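Local atomic coordinates of SusD superfamily protein (Bacteroides fragilis NCTC 9343, PDB entry 3NQP), a protein that probably binds sugars at the bacterial outer membrane, as a member of the SusD family of glycan-capturing proteins. Residues A306-N311 and G363-Q368. Sequence-based numbering, arbitrary orientation.
Sequences ALDIQN and GYVNAQ
Val365 meets the 306-311 loop with its two methyl groups, and the loop offers mainly the oxygens of Asp308, with CG behind them. Val365 CG2 makes the closer approach, 3.5 Å from the backbone O of Asp308. It also lies 3.6 Å from Asp308 OD2, a less certain contact that holds for one of two modelled conformers of Asp308. In that conformer the two side chains cross at about a right angle. With CG1 anti to the backbone N (chi1 -178°) and CG2 anti to the carbonyl carbon, CG1 of Val365 lies more loosely by Gln310, 4.3 Å from its NE2 and no nearer to it than to the Asp308 carboxylate. No hydrogen bond spans the two segments; the contact is van der Waals packing at the surface.

In the same conformer, Gln310 NE2 donates to Asp308 OD1 over 2.7 Å, bent to 138° at the hydrogen, which would join the two side chains. The acceptor lies nearly in the amide plane, whereas the amide nitrogen stands well above the carboxylate plane. Further out, Arg371 links the strand pair to the loop: its backbone N bonds to Gln310 OE1, its NE to Asp308 O, and Val365 packs on it. Asp305 holds the backbone N atoms of Ile309 and Gln310. Strands 364-365 and 371-372 form a short antiparallel hairpin, and the contact sets its Val365 against the irregular 306-311 loop at the periphery of the helix-rich SusD fold.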
ATOM      1  N   ALA A 306      14.903  18.738 -13.778  1.00 12.30           N
ATOM      2  CA  ALA A 306      14.492  19.472 -12.582  1.00 14.43           C
ATOM      3  C   ALA A 306      14.579  18.636 -11.301  1.00 16.60           C
ATOM      4  O   ALA A 306      14.810  19.180 -10.276  1.00 16.87           O
ATOM      5  CB  ALA A 306      13.074  19.997 -12.770  1.00 13.67           C
ATOM      6  N   LEU A 307      14.381  17.312 -11.382  1.00 11.15           N
ATOM      7  CA  LEU A 307      14.479  16.416 -10.206  1.00 14.29           C
ATOM      8  C   LEU A 307      15.878  15.929  -9.895  1.00 15.58           C
ATOM      9  O   LEU A 307      16.095  15.346  -8.845  1.00 16.21           O
ATOM     10  CB  LEU A 307      13.567  15.214 -10.349  1.00 11.16           C
ATOM     11  CG  LEU A 307      12.079  15.574 -10.362  1.00 17.26           C
ATOM     12  CD1 LEU A 307      11.243  14.295 -10.356  1.00  9.32           C
ATOM     13  CD2 LEU A 307      11.628  16.524  -9.226  1.00 14.44           C
ATOM     14  N   ASP A 308      16.839  16.200 -10.782  0.80 16.29           N
ATOM     15  CA  ASP A 308      18.182  15.629 -10.650  0.80 16.20           C
ATOM     16  C   ASP A 308      18.109  14.100 -10.608  0.80 14.44           C
ATOM     17  O   ASP A 308      18.497  13.426  -9.637  0.80 13.96           O
ATOM     18  CB  ASP A 308      18.935  16.195  -9.438  0.80 16.61           C
ATOM     19  CG  ASP A 308      20.454  15.964  -9.530  0.80 19.92           C
ATOM     20  OD1 ASP A 308      20.964  15.403 -10.529  0.80 15.05           O
ATOM     21  OD2 ASP A 308      21.141  16.348  -8.579  0.80 18.93           O
ATOM     22  N   ILE A 309      17.633  13.556 -11.707  1.00 12.03           N
ATOM     23  CA  ILE A 309      17.615  12.116 -11.866  1.00 11.07           C
ATOM     24  C   ILE A 309      18.488  11.669 -13.061  1.00 11.93           C
ATOM     25  O   ILE A 309      18.589  10.484 -13.313  1.00 10.51           O
ATOM     26  CB  ILE A 309      16.174  11.594 -12.022  1.00 11.03           C
ATOM     27  CG1 ILE A 309      15.561  12.147 -13.274  1.00  7.26           C
ATOM     28  CG2 ILE A 309      15.301  11.896 -10.733  1.00  7.61           C
ATOM     29  CD1 ILE A 309      14.242  11.461 -13.796  1.00  9.41           C
ATOM     30  N   GLN A 310      19.167  12.607 -13.725  1.00 11.42           N
ATOM     31  CA  GLN A 310      19.990  12.300 -14.896  1.00 13.10           C
ATOM     32  C   GLN A 310      19.179  11.421 -15.855  1.00 14.15           C
ATOM     33  O   GLN A 310      17.998  11.700 -16.056  1.00 11.89           O
ATOM     34  CB  GLN A 310      21.296  11.642 -14.479  1.00 16.95           C
ATOM     35  CG  GLN A 310      22.042  12.331 -13.363  1.00 12.63           C
ATOM     36  CD  GLN A 310      21.658  11.824 -12.016  1.00 13.60           C
ATOM     37  OE1 GLN A 310      21.603  10.605 -11.787  1.00 15.20           O
ATOM     38  NE2 GLN A 310      21.355  12.759 -11.088  1.00 11.32           N
ATOM     39  N   ASN A 311      19.779  10.391 -16.451  1.00 10.19           N
ATOM     40  CA  ASN A 311      19.054   9.534 -17.351  1.00  8.01           C
ATOM     41  C   ASN A 311      18.527   8.256 -16.719  1.00  9.23           C
ATOM     42  O   ASN A 311      18.374   7.255 -17.423  1.00 13.87           O
ATOM     43  CB  ASN A 311      19.860   9.167 -18.611  1.00  8.86           C
ATOM     44  CG  ASN A 311      18.953   8.712 -19.748  1.00 15.33           C
ATOM     45  OD1 ASN A 311      17.774   9.129 -19.824  1.00 12.49           O
ATOM     46  ND2 ASN A 311      19.458   7.833 -20.597  1.00 13.16           N
ATOM     47  N   GLY A 363      14.660   8.534  -3.293  1.00 12.89           N
ATOM     48  CA  GLY A 363      16.025   8.252  -2.746  1.00 15.01           C
ATOM     49  C   GLY A 363      16.929   9.485  -2.702  1.00 14.49           C
ATOM     50  O   GLY A 363      16.500  10.531  -2.239  1.00 12.92           O
ATOM     51  N   TYR A 364      18.149   9.378  -3.224  1.00 14.67           N
ATOM     52  CA  TYR A 364      19.090  10.525  -3.211  1.00 16.17           C
ATOM     53  C   TYR A 364      20.074  10.470  -4.353  1.00 15.49           C
ATOM     54  O   TYR A 364      20.115   9.503  -5.115  1.00 14.60           O
ATOM     55  CB  TYR A 364      19.835  10.584  -1.865  1.00 16.26           C
ATOM     56  CG  TYR A 364      20.568   9.300  -1.518  1.00 11.87           C
ATOM     57  CD1 TYR A 364      21.581   8.788  -2.344  1.00 12.49           C
ATOM     58  CD2 TYR A 364      20.230   8.575  -0.372  1.00 18.16           C
ATOM     59  CE1 TYR A 364      22.234   7.601  -2.028  1.00 17.67           C
ATOM     60  CE2 TYR A 364      20.887   7.398  -0.041  1.00 16.08           C
ATOM     61  CZ  TYR A 364      21.872   6.902  -0.884  1.00 19.68           C
ATOM     62  OH  TYR A 364      22.477   5.711  -0.558  1.00 17.82           O
ATOM     63  N   VAL A 365      20.881  11.521  -4.486  1.00 17.48           N
ATOM     64  CA  VAL A 365      21.941  11.535  -5.457  1.00 17.20           C
ATOM     65  C   VAL A 365      23.202  11.292  -4.650  1.00 19.71           C
ATOM     66  O   VAL A 365      23.484  12.018  -3.676  1.00 15.47           O
ATOM     67  CB  VAL A 365      22.024  12.871  -6.189  1.00 19.54           C
ATOM     68  CG1 VAL A 365      23.124  12.824  -7.223  1.00 17.22           C
ATOM     69  CG2 VAL A 365      20.663  13.244  -6.844  1.00 15.65           C
ATOM     70  N   ASN A 366      23.971  10.284  -5.043  1.00 15.49           N
ATOM     71  CA  ASN A 366      25.129   9.903  -4.264  1.00 18.49           C
ATOM     72  C   ASN A 366      26.334  10.823  -4.529  1.00 20.36           C
ATOM     73  O   ASN A 366      26.237  11.789  -5.297  1.00 17.50           O
ATOM     74  CB  ASN A 366      25.441   8.409  -4.502  1.00 18.12           C
ATOM     75  CG  ASN A 366      25.930   8.120  -5.876  1.00 16.42           C
ATOM     76  OD1 ASN A 366      26.366   9.024  -6.616  1.00 13.40           O
ATOM     77  ND2 ASN A 366      25.874   6.852  -6.248  1.00 15.62           N
ATOM     78  N   ALA A 367      27.462  10.543  -3.893  1.00 21.01           N
ATOM     79  CA  ALA A 367      28.623  11.453  -3.978  1.00 23.91           C
ATOM     80  C   ALA A 367      29.190  11.497  -5.410  1.00 25.87           C
ATOM     81  O   ALA A 367      29.779  12.492  -5.811  1.00 25.93           O
ATOM     82  CB  ALA A 367      29.723  11.045  -2.951  1.00 22.36           C
ATOM     83  N   GLN A 368      28.958  10.453  -6.195  1.00 22.67           N
ATOM     84  CA  GLN A 368      29.350  10.435  -7.599  1.00 25.10           C
ATOM     85  C   GLN A 368      28.343  11.128  -8.526  1.00 23.04           C
ATOM     86  O   GLN A 368      28.506  11.106  -9.744  1.00 23.83           O
ATOM     87  CB  GLN A 368      29.575   8.989  -8.061  1.00 27.97           C
ATOM     88  CG  GLN A 368      30.728   8.261  -7.328  1.00 33.52           C
ATOM     89  CD  GLN A 368      30.439   7.925  -5.843  1.00 42.34           C
ATOM     90  OE1 GLN A 368      29.329   7.492  -5.474  1.00 37.11           O
ATOM     91  NE2 GLN A 368      31.447   8.151  -4.981  1.00 43.16           N
TER